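Local coordinates for metallo-beta-lactamase family protein (Thermus thermophilus, PDB 2ZO4), which probably acts as a hydrolase of the metallo-beta-lactamase superfamily, holding zinc ions in its active site, though its substrate is not established, at residues A[60-70]-A[81-91]. Residues are numbered along the deposited sequence; the frame is centred on the assembly and turned at random.
Sequences FQDVKTILLTH and FFEGLGARVFL. With ZN (zinc ion), chain B.
I66 hangs between R88 and F90 by its own two backbone groups: its N donates to R88 O at 2.7 Å and its O accepts from F90 N. R88 N to K64 O and L68 N to F90 O extend the ladder at either end, pairing strand 65-68 in parallel with strand 88-91. With helix 79-84 packed back over the sheet, this is a right-handed beta-alpha-beta crossover within one of the two mixed sheets of the metallo-beta-lactamase alpha-beta/beta-alpha sandwich. Its functional end is the loop after strand 65-68, where H70 NE2 binds zinc at 2.2 Å, completed by H72, H171, D190 and a water. H70 ND1 donates to T69 OG1, 9° from the ring plane; T69 OG1 also bonds D37, and this second-shell link, with the zinc at NE2, holds the rotation of the imidazole.

Under the helix, I66 carries the packing. CG1 anti to the carbonyl carbon (chi1 -54°), with a further bend at chi2, brings CD1 to F82 CB at 3.7 Å, while CG1 rests on A87 CB. V89 CG1 meets L68 CD1 on the same face; on the other, L67 CD2 runs alongside F90, whose ring turns its edge to I66 O. Beyond the strands, G86 ends the helix in a Schellman motif, and water 2 links its O to K64 NZ. F60, on the 3-10 turn 60-62, joins F81 and F82 in an aromatic cluster: F82 CZ approaches F60 CD1 obliquely, and F81 turns its edge to one face of F60, planes at 87°, with F81 CE2 3.7 Å from F60 CG.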
loop_
_atom_site.group_PDB
_atom_site.type_symbol
_atom_site.label_atom_id
_atom_site.label_comp_id
_atom_site.label_asym_id
_atom_site.label_seq_id
_atom_site.Cartn_x
_atom_site.Cartn_y
_atom_site.Cartn_z
ATOM N N PHE A 60 -17.413 4.543 16.660
ATOM C CA PHE A 60 -16.237 3.685 16.478
ATOM C C PHE A 60 -16.527 2.252 16.918
ATOM O O PHE A 60 -16.102 1.296 16.269
ATOM C CB PHE A 60 -15.041 4.206 17.289
ATOM C CG PHE A 60 -14.408 5.456 16.738
ATOM C CD1 PHE A 60 -14.003 5.527 15.407
ATOM C CD2 PHE A 60 -14.179 6.555 17.568
ATOM C CE1 PHE A 60 -13.402 6.684 14.899
ATOM C CE2 PHE A 60 -13.575 7.715 17.073
ATOM C CZ PHE A 60 -13.185 7.776 15.730
ATOM N N GLN A 61 -17.262 2.118 18.023
ATOM C CA GLN A 61 -17.545 0.817 18.636
ATOM C C GLN A 61 -18.477 -0.064 17.798
ATOM O O GLN A 61 -18.552 -1.274 18.024
ATOM C CB GLN A 61 -18.114 0.996 20.052
ATOM C CG GLN A 61 -17.132 1.567 21.082
ATOM C CD GLN A 61 -17.032 3.094 21.060
ATOM O OE1 GLN A 61 -17.655 3.769 20.235
ATOM N NE2 GLN A 61 -16.242 3.643 21.977
ATOM N N ASP A 62 -19.176 0.546 16.838
ATOM C CA ASP A 62 -20.073 -0.187 15.933
ATOM C C ASP A 62 -19.331 -0.976 14.851
ATOM O O ASP A 62 -19.873 -1.935 14.296
ATOM C CB ASP A 62 -21.093 0.764 15.289
ATOM C CG ASP A 62 -22.074 1.343 16.299
ATOM O OD1 ASP A 62 -22.507 0.602 17.207
ATOM O OD2 ASP A 62 -22.412 2.539 16.186
ATOM N N VAL A 63 -18.099 -0.575 14.554
ATOM C CA VAL A 63 -17.317 -1.228 13.502
ATOM C C VAL A 63 -16.685 -2.513 14.035
ATOM O O VAL A 63 -15.687 -2.474 14.755
ATOM C CB VAL A 63 -16.224 -0.302 12.917
ATOM C CG1 VAL A 63 -15.561 -0.968 11.718
ATOM C CG2 VAL A 63 -16.805 1.047 12.525
ATOM N N LYS A 64 -17.267 -3.648 13.668
ATOM C CA LYS A 64 -16.864 -4.936 14.232
ATOM C C LYS A 64 -15.912 -5.744 13.346
ATOM O O LYS A 64 -15.318 -6.718 13.808
ATOM C CB LYS A 64 -18.099 -5.767 14.606
ATOM C CG LYS A 64 -18.848 -5.263 15.850
ATOM C CD LYS A 64 -18.058 -5.536 17.131
ATOM C CE LYS A 64 -18.815 -5.069 18.374
ATOM N NZ LYS A 64 -18.070 -5.415 19.627
ATOM N N THR A 65 -15.774 -5.344 12.082
ATOM C CA THR A 65 -14.847 -6.012 11.158
ATOM C C THR A 65 -13.944 -4.990 10.479
ATOM O O THR A 65 -14.419 -3.970 9.967
ATOM C CB THR A 65 -15.585 -6.849 10.077
ATOM O OG1 THR A 65 -16.472 -7.770 10.709
ATOM C CG2 THR A 65 -14.593 -7.643 9.210
ATOM N N ILE A 66 -12.643 -5.264 10.497
ATOM C CA ILE A 66 -11.667 -4.433 9.809
ATOM C C ILE A 66 -10.976 -5.256 8.727
ATOM O O ILE A 66 -10.403 -6.313 9.009
ATOM C CB ILE A 66 -10.603 -3.853 10.779
ATOM C CG1 ILE A 66 -11.257 -3.110 11.959
ATOM C CG2 ILE A 66 -9.602 -2.968 10.021
ATOM C CD1 ILE A 66 -12.016 -1.836 11.595
ATOM N N LEU A 67 -11.044 -4.766 7.492
ATOM C CA LEU A 67 -10.337 -5.381 6.375
ATOM C C LEU A 67 -9.214 -4.457 5.909
ATOM O O LEU A 67 -9.474 -3.361 5.420
ATOM C CB LEU A 67 -11.306 -5.695 5.223
ATOM C CG LEU A 67 -12.543 -6.544 5.555
ATOM C CD1 LEU A 67 -13.457 -6.662 4.353
ATOM C CD2 LEU A 67 -12.156 -7.933 6.067
ATOM N N LEU A 68 -7.968 -4.898 6.071
ATOM C CA LEU A 68 -6.809 -4.081 5.701
ATOM C C LEU A 68 -6.228 -4.475 4.352
ATOM O O LEU A 68 -5.883 -5.635 4.132
ATOM C CB LEU A 68 -5.709 -4.159 6.772
ATOM C CG LEU A 68 -6.030 -3.655 8.183
ATOM C CD1 LEU A 68 -4.818 -3.818 9.098
ATOM C CD2 LEU A 68 -6.509 -2.206 8.174
ATOM N N THR A 69 -6.109 -3.499 3.456
ATOM C CA THR A 69 -5.462 -3.727 2.168
ATOM C C THR A 69 -3.965 -3.964 2.352
ATOM O O THR A 69 -3.392 -4.844 1.709
ATOM C CB THR A 69 -5.705 -2.567 1.176
ATOM O OG1 THR A 69 -5.195 -1.346 1.725
ATOM C CG2 THR A 69 -7.201 -2.418 0.876
ATOM N N HIS A 70 -3.347 -3.189 3.245
ATOM C CA HIS A 70 -1.921 -3.319 3.556
ATOM C C HIS A 70 -1.508 -2.600 4.852
ATOM O O HIS A 70 -2.334 -1.965 5.516
ATOM C CB HIS A 70 -1.048 -2.881 2.368
ATOM C CG HIS A 70 -1.254 -1.458 1.935
ATOM N ND1 HIS A 70 -2.487 -0.952 1.580
ATOM C CD2 HIS A 70 -0.370 -0.449 1.759
ATOM C CE1 HIS A 70 -2.355 0.312 1.220
ATOM N NE2 HIS A 70 -1.081 0.642 1.317
ATOM N N PHE A 81 -6.652 0.248 17.344
ATOM C CA PHE A 81 -7.646 1.015 18.102
ATOM C C PHE A 81 -9.015 0.362 17.975
ATOM O O PHE A 81 -9.672 0.082 18.981
ATOM C CB PHE A 81 -7.697 2.488 17.648
ATOM C CG PHE A 81 -8.909 3.250 18.160
ATOM C CD1 PHE A 81 -9.019 3.602 19.507
ATOM C CD2 PHE A 81 -9.935 3.618 17.289
ATOM C CE1 PHE A 81 -10.134 4.303 19.983
ATOM C CE2 PHE A 81 -11.055 4.324 17.753
ATOM C CZ PHE A 81 -11.154 4.664 19.103
ATOM N N PHE A 82 -9.435 0.117 16.735
ATOM C CA PHE A 82 -10.678 -0.596 16.472
ATOM C C PHE A 82 -10.669 -1.984 17.104
ATOM O O PHE A 82 -11.653 -2.383 17.727
ATOM C CB PHE A 82 -10.963 -0.671 14.969
ATOM C CG PHE A 82 -11.517 0.604 14.397
ATOM C CD1 PHE A 82 -10.729 1.421 13.592
ATOM C CD2 PHE A 82 -12.825 0.995 14.673
ATOM C CE1 PHE A 82 -11.240 2.607 13.063
ATOM C CE2 PHE A 82 -13.348 2.176 14.147
ATOM C CZ PHE A 82 -12.552 2.984 13.342
ATOM N N GLU A 83 -9.549 -2.698 16.984
ATOM C CA GLU A 83 -9.404 -4.006 17.631
ATOM C C GLU A 83 -9.586 -3.917 19.146
ATOM O O GLU A 83 -10.213 -4.789 19.749
ATOM C CB GLU A 83 -8.056 -4.651 17.297
ATOM C CG GLU A 83 -7.985 -6.143 17.614
ATOM C CD GLU A 83 -6.565 -6.669 17.619
ATOM O OE1 GLU A 83 -5.680 -5.991 18.181
ATOM O OE2 GLU A 83 -6.329 -7.759 17.059
ATOM N N GLY A 84 -9.054 -2.855 19.750
ATOM C CA GLY A 84 -9.196 -2.629 21.192
ATOM C C GLY A 84 -10.637 -2.471 21.650
ATOM O O GLY A 84 -10.961 -2.747 22.809
ATOM N N LEU A 85 -11.505 -2.037 20.738
ATOM C CA LEU A 85 -12.924 -1.864 21.036
ATOM C C LEU A 85 -13.726 -3.141 20.786
ATOM O O LEU A 85 -14.918 -3.207 21.098
ATOM C CB LEU A 85 -13.509 -0.683 20.249
ATOM C CG LEU A 85 -12.788 0.668 20.354
ATOM C CD1 LEU A 85 -13.265 1.626 19.271
ATOM C CD2 LEU A 85 -12.922 1.314 21.740
ATOM N N GLY A 86 -13.072 -4.160 20.231
ATOM C CA GLY A 86 -13.721 -5.448 20.006
ATOM C C GLY A 86 -13.830 -5.871 18.553
ATOM O O GLY A 86 -14.384 -6.928 18.258
ATOM N N ALA A 87 -13.289 -5.054 17.651
ATOM C CA ALA A 87 -13.294 -5.356 16.217
ATOM C C ALA A 87 -12.330 -6.473 15.843
ATOM O O ALA A 87 -11.275 -6.643 16.461
ATOM C CB ALA A 87 -12.974 -4.105 15.408
ATOM N N ARG A 88 -12.701 -7.228 14.817
ATOM C CA ARG A 88 -11.839 -8.267 14.272
ATOM C C ARG A 88 -11.065 -7.715 13.078
ATOM O O ARG A 88 -11.664 -7.199 12.132
ATOM C CB ARG A 88 -12.676 -9.473 13.861
ATOM C CG ARG A 88 -11.897 -10.769 13.828
ATOM C CD ARG A 88 -12.660 -11.853 14.578
ATOM N NE ARG A 88 -13.776 -12.386 13.804
ATOM C CZ ARG A 88 -14.791 -13.074 14.322
ATOM N NH1 ARG A 88 -15.751 -13.521 13.529
ATOM N NH2 ARG A 88 -14.857 -13.306 15.630
ATOM N N VAL A 89 -9.739 -7.823 13.133
ATOM C CA VAL A 89 -8.870 -7.271 12.091
ATOM C C VAL A 89 -8.348 -8.358 11.147
ATOM O O VAL A 89 -7.791 -9.366 11.592
ATOM C CB VAL A 89 -7.688 -6.469 12.699
ATOM C CG1 VAL A 89 -6.813 -5.866 11.604
ATOM C CG2 VAL A 89 -8.205 -5.370 13.603
ATOM N N PHE A 90 -8.541 -8.137 9.847
ATOM C CA PHE A 90 -8.067 -9.045 8.808
ATOM C C PHE A 90 -6.949 -8.398 7.990
ATOM O O PHE A 90 -7.047 -7.228 7.607
ATOM C CB PHE A 90 -9.220 -9.449 7.884
ATOM C CG PHE A 90 -10.228 -10.367 8.525
ATOM C CD1 PHE A 90 -10.066 -11.746 8.462
ATOM C CD2 PHE A 90 -11.346 -9.852 9.182
ATOM C CE1 PHE A 90 -10.997 -12.604 9.043
ATOM C CE2 PHE A 90 -12.283 -10.696 9.765
ATOM C CZ PHE A 90 -12.109 -12.077 9.697
ATOM N N LEU A 91 -5.902 -9.179 7.724
ATOM C CA LEU A 91 -4.689 -8.703 7.061
ATOM C C LEU A 91 -4.125 -9.860 6.245
ATOM O O LEU A 91 -4.082 -10.984 6.744
ATOM C CB LEU A 91 -3.659 -8.304 8.122
ATOM C CG LEU A 91 -2.734 -7.082 8.057
ATOM C CD1 LEU A 91 -1.427 -7.423 8.763
ATOM C CD2 LEU A 91 -2.458 -6.560 6.653
HETATM ZN ZN ZN B . 0.260 2.291 0.629
HETATM O O HOH W 1 -16.267 -3.079 18.498
HETATM O O HOH W 2 -16.442 -7.733 20.552
HETATM O O HOH W 3 -0.295 4.074 1.373
#